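Local coordinates for putative dehydrogenase (Amycolatopsis orientalis, PDB 5A9T), which catalyses the NADPH-dependent, stereoselective reduction of cyclic imines to chiral amines, acting as an imine reductase, at residues A[236-241]-A[278-284]; A[245-249]-A[262-266]. All coordinates share one frame. Numbering follows the deposited sequence.

Contact 1 of 2, residues A[236-241]-A[278-284]; sequences GSLEMN and GESSYYS. With YLG ((1R)-1-methyl-1,2,3,4-tetrahydroisoquinoline), chain B.
The first turn of helix 238-255 is tied to the loop 278-281 that follows helix 260-274, with CA atoms closest at Leu238-Tyr282 (4.1 Å) and Ser237-Ser281 (4.5 Å). Ser237 is extended; Gly236, at phi 149° and psi 125°, has a backbone in which a CB would jam against the preceding carbonyl O, so only glycine is comfortable. Ser237 (p) is the N-cap: its OG accepts from Met240 N at 3.2 Å, and a weak bond from Ser237 N to Met240 SD (3.6 Å) completes the capping box. Along 278-284, Gly278 O accepts from Glu239 N at 2.9 Å; a CB on Gly278 would clash with Glu239 OE1. Glu279 CG lies 3.8 Å from Glu239 OE2 at the solvent edge. Ser280 O accepts from Leu238 N at 2.8 Å, so loop carbonyls satisfy amides that the helix's first turn cannot. At Ser281 the backbone turns into the 3-10 segment 282-284. A water O accepts from Tyr282 N at 2.9 Å and donates to Gly236 O at 2.8 Å. The Tyr282 ring (t) presents its edge to Asn241, Tyr282 CD2 to Asn241 CG 3.7 Å, and one face to the amine, Tyr282 CD1 to YLG C11 3.6 Å; its OH is hydrogen-bonded to Asn183 ND2 of the second subunit. Leu238 (chi1 t) fills a buried apolar gap against Ala272 and Val273 of helix 260-274, CD1 3.7 Å from Tyr282 O. Tyr283 (m) brings OH to 3.7 Å from YLG C6. Ser284 OG donates to Ser281 O at 2.8 Å. Asn241, Tyr282 and Tyr283 thus form one wall of the amine-binding pocket at the subunit interface.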
ATOM      1  N   GLY A 236       6.233  18.522  -9.417  1.00 28.76           N
ATOM      2  CA  GLY A 236       5.283  17.595 -10.069  1.00 27.37           C
ATOM      3  C   GLY A 236       3.877  17.847  -9.632  1.00 23.14           C
ATOM      4  O   GLY A 236       3.607  17.891  -8.436  1.00 25.72           O
ATOM      5  N   SER A 237       2.929  18.090 -10.550  1.00 20.27           N
ATOM      6  CA  SER A 237       1.666  18.534 -10.193  1.00 18.69           C
ATOM      7  C   SER A 237       0.613  17.412 -10.269  1.00 19.15           C
ATOM      8  O   SER A 237       0.803  16.387 -10.899  1.00 20.61           O
ATOM      9  CB  SER A 237       1.152  19.627 -11.149  1.00 22.07           C
ATOM     10  OG  SER A 237       0.909  19.100 -12.460  1.00 23.57           O
ATOM     11  N   LEU A 238      -0.508  17.668  -9.620  1.00 18.74           N
ATOM     12  CA  LEU A 238      -1.624  16.799  -9.630  1.00 18.05           C
ATOM     13  C   LEU A 238      -2.081  16.561 -11.049  1.00 21.63           C
ATOM     14  O   LEU A 238      -2.338  15.421 -11.447  1.00 21.38           O
ATOM     15  CB  LEU A 238      -2.704  17.338  -8.730  1.00 17.54           C
ATOM     16  CG  LEU A 238      -3.954  16.473  -8.527  1.00 20.00           C
ATOM     17  CD1 LEU A 238      -4.536  16.690  -7.149  1.00 20.32           C
ATOM     18  CD2 LEU A 238      -4.999  16.704  -9.602  1.00 21.56           C
ATOM     19  N   GLU A 239      -2.261  17.649 -11.817  1.00 19.14           N
ATOM     20  CA  GLU A 239      -2.695  17.386 -13.181  1.00 21.90           C
ATOM     21  C   GLU A 239      -1.720  16.560 -14.002  1.00 21.01           C
ATOM     22  O   GLU A 239      -2.135  15.787 -14.937  1.00 22.81           O
ATOM     23  CB  GLU A 239      -3.090  18.748 -13.807  1.00 27.57           C
ATOM     24  CG  GLU A 239      -1.906  19.632 -14.147  1.00 38.24           C
ATOM     25  CD  GLU A 239      -2.263  21.134 -14.388  1.00 46.31           C
ATOM     26  OE1 GLU A 239      -3.460  21.495 -14.431  1.00 47.72           O
ATOM     27  OE2 GLU A 239      -1.312  21.947 -14.463  1.00 49.99           O
ATOM     28  N   MET A 240      -0.396  16.547 -13.819  1.00 19.17           N
ATOM     29  CA  MET A 240       0.530  15.693 -14.500  1.00 20.04           C
ATOM     30  C   MET A 240       0.231  14.205 -14.278  1.00 21.59           C
ATOM     31  O   MET A 240       0.423  13.380 -15.106  1.00 21.81           O
ATOM     32  CB  MET A 240       1.971  16.000 -14.193  1.00 27.06           C
ATOM     33  CG  MET A 240       2.401  17.352 -14.775  1.00 29.25           C
ATOM     34  SD  MET A 240       3.920  17.948 -14.001  1.00 39.40           S
ATOM     35  CE  MET A 240       5.014  16.614 -14.373  1.00 38.34           C
ATOM     36  N   ASN A 241      -0.253  13.905 -13.113  1.00 19.61           N
ATOM     37  CA  ASN A 241      -0.688  12.551 -12.732  1.00 19.05           C
ATOM     38  C   ASN A 241      -1.929  12.101 -13.417  1.00 20.04           C
ATOM     39  O   ASN A 241      -2.081  10.862 -13.587  1.00 20.26           O
ATOM     40  CB  ASN A 241      -0.786  12.455 -11.191  1.00 17.87           C
ATOM     41  CG  ASN A 241       0.545  12.493 -10.521  1.00 18.20           C
ATOM     42  OD1 ASN A 241       0.993  13.613 -10.087  1.00 23.48           O
ATOM     43  ND2 ASN A 241       1.216  11.452 -10.491  1.00 14.99           N
ATOM     44  N   GLY A 278      -5.271  21.525  -9.587  1.00 20.60           N
ATOM     45  CA  GLY A 278      -4.425  20.949 -10.588  1.00 20.01           C
ATOM     46  C   GLY A 278      -2.945  21.269 -10.580  1.00 20.10           C
ATOM     47  O   GLY A 278      -2.141  20.450 -10.993  1.00 20.23           O
ATOM     48  N   GLU A 279      -2.588  22.512 -10.204  1.00 21.61           N
ATOM     49  CA  GLU A 279      -1.162  22.871 -10.191  1.00 20.87           C
ATOM     50  C   GLU A 279      -0.484  22.681  -8.846  1.00 19.47           C
ATOM     51  O   GLU A 279       0.742  22.957  -8.726  1.00 22.55           O
ATOM     52  CB  GLU A 279      -1.043  24.402 -10.543  1.00 23.68           C
ATOM     53  CG  GLU A 279      -1.737  24.685 -11.880  1.00 33.08           C
ATOM     54  CD  GLU A 279      -1.608  26.149 -12.326  1.00 43.01           C
ATOM     55  OE1 GLU A 279      -0.588  26.763 -12.022  1.00 49.73           O
ATOM     56  OE2 GLU A 279      -2.535  26.674 -12.992  1.00 55.48           O
ATOM     57  N   SER A 280      -1.268  22.203  -7.871  1.00 19.65           N
ATOM     58  CA  SER A 280      -0.712  21.766  -6.589  1.00 18.41           C
ATOM     59  C   SER A 280      -0.124  20.380  -6.717  1.00 18.11           C
ATOM     60  O   SER A 280      -0.245  19.734  -7.748  1.00 18.81           O
ATOM     61  CB  SER A 280      -1.790  21.782  -5.541  1.00 20.48           C
ATOM     62  OG  SER A 280      -2.286  23.084  -5.361  1.00 22.01           O
ATOM     63  N   SER A 281       0.479  19.840  -5.622  1.00 19.00           N
ATOM     64  CA  SER A 281       1.022  18.485  -5.746  1.00 19.10           C
ATOM     65  C   SER A 281      -0.140  17.465  -5.655  1.00 14.63           C
ATOM     66  O   SER A 281      -1.258  17.811  -5.304  1.00 17.35           O
ATOM     67  CB  SER A 281       1.965  18.246  -4.551  1.00 18.10           C
ATOM     68  OG  SER A 281       1.160  18.119  -3.349  1.00 21.13           O
ATOM     69  N   TYR A 282       0.205  16.227  -5.948  1.00 17.14           N
ATOM     70  CA  TYR A 282      -0.755  15.123  -5.940  1.00 16.79           C
ATOM     71  C   TYR A 282      -1.501  15.088  -4.634  1.00 16.07           C
ATOM     72  O   TYR A 282      -2.681  14.859  -4.538  1.00 15.73           O
ATOM     73  CB  TYR A 282       0.017  13.817  -6.147  1.00 16.99           C
ATOM     74  CG  TYR A 282      -0.946  12.646  -6.190  1.00 15.65           C
ATOM     75  CD1 TYR A 282      -1.386  11.993  -5.048  1.00 16.09           C
ATOM     76  CD2 TYR A 282      -1.396  12.161  -7.413  1.00 16.38           C
ATOM     77  CE1 TYR A 282      -2.316  10.991  -5.089  1.00 15.13           C
ATOM     78  CE2 TYR A 282      -2.286  11.143  -7.470  1.00 16.95           C
ATOM     79  CZ  TYR A 282      -2.821  10.578  -6.312  1.00 16.70           C
ATOM     80  OH  TYR A 282      -3.723   9.545  -6.431  1.00 16.50           O
ATOM     81  N   TYR A 283      -0.747  15.280  -3.538  1.00 16.88           N
ATOM     82  CA  TYR A 283      -1.224  15.062  -2.157  1.00 16.01           C
ATOM     83  C   TYR A 283      -2.295  16.028  -1.737  1.00 15.80           C
ATOM     84  O   TYR A 283      -3.040  15.757  -0.827  1.00 16.23           O
ATOM     85  CB  TYR A 283      -0.010  15.074  -1.198  1.00 16.30           C
ATOM     86  CG  TYR A 283       1.057  14.176  -1.681  1.00 17.50           C
ATOM     87  CD1 TYR A 283       0.930  12.776  -1.609  1.00 18.48           C
ATOM     88  CD2 TYR A 283       2.169  14.660  -2.379  1.00 19.91           C
ATOM     89  CE1 TYR A 283       1.868  11.948  -2.190  1.00 20.62           C
ATOM     90  CE2 TYR A 283       3.107  13.789  -2.954  1.00 19.52           C
ATOM     91  CZ  TYR A 283       2.941  12.463  -2.862  1.00 18.76           C
ATOM     92  OH  TYR A 283       3.854  11.611  -3.388  1.00 23.89           O
ATOM     93  N   SER A 284      -2.451  17.164  -2.492  1.00 14.81           N
ATOM     94  CA  SER A 284      -3.522  18.080  -2.268  1.00 15.83           C
ATOM     95  C   SER A 284      -4.944  17.495  -2.431  1.00 14.82           C
ATOM     96  O   SER A 284      -5.883  18.046  -1.874  1.00 17.17           O
ATOM     97  CB  SER A 284      -3.399  19.297  -3.157  1.00 17.44           C
ATOM     98  OG  SER A 284      -3.668  18.972  -4.508  1.00 17.52           O
TER
HETATM   99  C4  YLG B1291       3.089   7.871  -9.247  1.00 38.18           C
HETATM  100  C14 YLG B1291       2.482   8.516  -8.171  1.00 29.23           C
HETATM  101  C5  YLG B1291       2.872   9.782  -7.644  1.00 27.63           C
HETATM  102  C6  YLG B1291       2.297  10.409  -6.570  1.00 29.25           C
HETATM  103  C11 YLG B1291       1.255   9.699  -6.031  1.00 24.72           C
HETATM  104  C8  YLG B1291       5.203  10.607  -7.223  1.00 40.22           C
HETATM  105  C10 YLG B1291       3.996  10.542  -8.205  1.00 40.93           C
HETATM  106  C12 YLG B1291       0.835   8.436  -6.521  1.00 23.81           C
HETATM  107  C13 YLG B1291       1.411   7.812  -7.619  1.00 24.69           C
HETATM  108  N2  YLG B1291       4.383   9.947  -9.488  1.00 38.60           N
HETATM  109  C3  YLG B1291       4.465   8.519  -9.679  1.00 39.26           C
HETATM  110  O   HOH W   1       2.894  15.627  -6.942  1.00 25.00           O

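Contact 2 of 2, residues A[245-249]-A[262-266]; sequences LKHII and PVRNK
Two helical turns, 245-249 and 262-266, pack nearly antiparallel: their axes approach to 9.2 Å and cross at -161°. Leu245 stands opposite Lys266 (CA to CA 6.0 Å) and Ile249 opposite Pro262 (6.1 Å). No hydrogen bond joins them; side chains make the fit. Leu245 (m,t) sends CD1 to 3.7 Å from Lys266 N and CD2 to 4.0 Å from Pro262 CB. Pro262 sits in the first turn of helix 260-274, where its missing NH costs no hydrogen bond, and its CB also meets Ile248 CG2 (3.8 Å) and Ile249 CG1 (3.9 Å). The Ile249 CA-CB bond points sideways, but its m,t rotamer carries CD1 across to Val263 CG2 (3.7 Å), although the CA-CB bond of Val263 (t) points away. Lys266 (t, t, chi3 103°, p) lays its long aliphatic chain along the other helix, CD 3.8 Å from Lys246 CG and 4.0 Å from Ile249 CD1, while NZ forms a salt bridge with Asp270. Helices 238-255 and 260-274 thus form an antiparallel hairpin, against which Tyr179, on helix 166-193 of the second subunit, packs at Leu245 and Ile248.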
ATOM      1  N   LEU A 245      -2.204   8.382 -15.361  1.00 16.47           N
ATOM      2  CA  LEU A 245      -3.336   7.495 -15.204  1.00 14.88           C
ATOM      3  C   LEU A 245      -3.977   7.195 -16.568  1.00 18.22           C
ATOM      4  O   LEU A 245      -4.411   6.064 -16.786  1.00 18.22           O
ATOM      5  CB  LEU A 245      -4.350   7.976 -14.217  1.00 14.99           C
ATOM      6  CG  LEU A 245      -3.980   7.642 -12.745  1.00 17.61           C
ATOM      7  CD1 LEU A 245      -4.644   8.566 -11.792  1.00 18.57           C
ATOM      8  CD2 LEU A 245      -4.233   6.161 -12.453  1.00 19.86           C
ATOM      9  N   LYS A 246      -4.078   8.247 -17.385  1.00 20.39           N
ATOM     10  CA  LYS A 246      -4.595   7.962 -18.796  1.00 21.36           C
ATOM     11  C   LYS A 246      -3.738   6.911 -19.475  1.00 21.61           C
ATOM     12  O   LYS A 246      -4.303   5.971 -20.183  1.00 22.13           O
ATOM     13  CB  LYS A 246      -4.653   9.337 -19.573  1.00 20.32           C
ATOM     14  CG  LYS A 246      -5.737  10.222 -19.161  1.00 21.70           C
ATOM     15  CD  LYS A 246      -5.653  11.559 -19.941  1.00 27.24           C
ATOM     16  CE  LYS A 246      -6.942  12.275 -19.646  1.00 30.60           C
ATOM     17  NZ  LYS A 246      -7.066  13.662 -20.139  1.00 36.10           N
ATOM     18  N   HIS A 247      -2.414   6.948 -19.312  1.00 18.86           N
ATOM     19  CA  HIS A 247      -1.489   6.004 -19.823  1.00 21.34           C
ATOM     20  C   HIS A 247      -1.754   4.568 -19.277  1.00 20.63           C
ATOM     21  O   HIS A 247      -1.748   3.516 -19.994  1.00 20.74           O
ATOM     22  CB  HIS A 247      -0.076   6.495 -19.595  1.00 26.98           C
ATOM     23  CG  HIS A 247       0.833   5.972 -20.598  1.00 39.17           C
ATOM     24  ND1 HIS A 247       0.943   6.545 -21.858  1.00 45.50           N
ATOM     25  CD2 HIS A 247       1.585   4.842 -20.611  1.00 39.74           C
ATOM     26  CE1 HIS A 247       1.741   5.794 -22.600  1.00 47.35           C
ATOM     27  NE2 HIS A 247       2.173   4.785 -21.854  1.00 51.09           N
ATOM     28  N   ILE A 248      -1.925   4.506 -17.939  1.00 18.31           N
ATOM     29  CA  ILE A 248      -2.192   3.256 -17.296  1.00 16.77           C
ATOM     30  C   ILE A 248      -3.457   2.639 -17.881  1.00 17.26           C
ATOM     31  O   ILE A 248      -3.549   1.397 -18.086  1.00 18.09           O
ATOM     32  CB  ILE A 248      -2.268   3.387 -15.749  1.00 17.71           C
ATOM     33  CG1 ILE A 248      -0.882   3.786 -15.281  1.00 18.33           C
ATOM     34  CG2 ILE A 248      -2.844   2.130 -15.113  1.00 18.05           C
ATOM     35  CD1 ILE A 248      -0.959   4.310 -13.847  1.00 17.42           C
ATOM     36  N   ILE A 249      -4.452   3.466 -18.042  1.00 17.08           N
ATOM     37  CA  ILE A 249      -5.796   3.011 -18.590  1.00 17.57           C
ATOM     38  C   ILE A 249      -5.546   2.503 -19.968  1.00 19.00           C
ATOM     39  O   ILE A 249      -6.086   1.428 -20.323  1.00 18.55           O
ATOM     40  CB  ILE A 249      -6.817   4.150 -18.561  1.00 17.75           C
ATOM     41  CG1 ILE A 249      -7.176   4.551 -17.150  1.00 18.14           C
ATOM     42  CG2 ILE A 249      -8.084   3.832 -19.340  1.00 20.76           C
ATOM     43  CD1 ILE A 249      -7.847   5.879 -16.983  1.00 20.98           C
ATOM     44  N   PRO A 262      -7.913   2.164 -12.284  1.00 16.51           N
ATOM     45  CA  PRO A 262      -7.254   3.407 -12.705  1.00 16.26           C
ATOM     46  C   PRO A 262      -8.272   4.457 -13.149  1.00 19.63           C
ATOM     47  O   PRO A 262      -8.008   5.642 -12.938  1.00 18.88           O
ATOM     48  CB  PRO A 262      -6.263   2.940 -13.770  1.00 18.30           C
ATOM     49  CG  PRO A 262      -6.885   1.646 -14.271  1.00 18.51           C
ATOM     50  CD  PRO A 262      -7.400   1.013 -13.044  1.00 17.24           C
ATOM     51  N   VAL A 263      -9.421   4.032 -13.730  1.00 17.78           N
ATOM     52  CA  VAL A 263     -10.408   5.122 -14.059  1.00 18.71           C
ATOM     53  C   VAL A 263     -10.966   5.781 -12.855  1.00 20.55           C
ATOM     54  O   VAL A 263     -11.140   7.017 -12.883  1.00 22.82           O
ATOM     55  CB  VAL A 263     -11.551   4.437 -14.874  1.00 20.81           C
ATOM     56  CG1 VAL A 263     -12.856   5.304 -14.869  1.00 23.25           C
ATOM     57  CG2 VAL A 263     -11.030   4.052 -16.217  1.00 21.62           C
ATOM     58  N   ARG A 264     -11.305   5.074 -11.800  1.00 21.60           N
ATOM     59  CA  ARG A 264     -11.778   5.691 -10.547  1.00 23.63           C
ATOM     60  C   ARG A 264     -10.686   6.558  -9.927  1.00 26.70           C
ATOM     61  O   ARG A 264     -10.995   7.604  -9.346  1.00 23.86           O
ATOM     62  CB  ARG A 264     -12.279   4.671  -9.528  1.00 27.55           C
ATOM     63  CG  ARG A 264     -13.635   3.935  -9.877  1.00 31.45           C
ATOM     64  CD  ARG A 264     -14.710   4.768 -10.585  1.00 36.44           C
ATOM     65  NE  ARG A 264     -15.991   4.000 -10.804  1.00 39.49           N
ATOM     66  CZ  ARG A 264     -16.334   3.350 -11.929  1.00 43.23           C
ATOM     67  N   ASN A 265      -9.414   6.111 -10.006  1.00 20.28           N
ATOM     68  CA  ASN A 265      -8.301   6.957  -9.512  1.00 19.84           C
ATOM     69  C   ASN A 265      -8.178   8.189 -10.354  1.00 22.48           C
ATOM     70  O   ASN A 265      -7.966   9.267  -9.717  1.00 22.90           O
ATOM     71  CB  ASN A 265      -7.024   6.141  -9.527  1.00 19.52           C
ATOM     72  CG  ASN A 265      -6.960   5.133  -8.413  1.00 18.50           C
ATOM     73  OD1 ASN A 265      -7.583   5.291  -7.334  1.00 22.86           O
ATOM     74  ND2 ASN A 265      -6.165   4.086  -8.587  1.00 16.00           N
ATOM     75  N   LYS A 266      -8.356   8.125 -11.652  1.00 19.68           N
ATOM     76  CA  LYS A 266      -8.346   9.313 -12.465  1.00 23.25           C
ATOM     77  C   LYS A 266      -9.550  10.211 -12.080  1.00 27.14           C
ATOM     78  O   LYS A 266      -9.414  11.411 -11.857  1.00 26.44           O
ATOM     79  CB  LYS A 266      -8.375   8.964 -13.901  1.00 23.36           C
ATOM     80  CG  LYS A 266      -8.465  10.181 -14.790  1.00 26.43           C
ATOM     81  CD  LYS A 266      -8.111   9.813 -16.207  1.00 32.30           C
ATOM     82  CE  LYS A 266      -9.375   9.714 -16.995  1.00 40.31           C
ATOM     83  NZ  LYS A 266     -10.048  11.042 -17.128  1.00 43.29           N
TER

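In the fold
Both contacts join helix 238-255 to the chain that follows it, and contact 2 is nested inside the loop that contact 1 closes. Their centres lie about 15 Å apart. Contact 1 is largely buried and relies on polar backbone chemistry, as expected where first-turn amides lack a partner within their own helix and take loop carbonyls instead. Contact 2, between the middle of helix 238-255 and the opening turns of helix 260-274, is only partly buried and uses aliphatic side chains, with lysines at its edge. Both belong to the helical C-terminal domain and touch the second subunit, Tyr282 and Tyr283 packing on its Met182; only contact 1 places residues (Asn241, Tyr282, Tyr283) in the amine pocket.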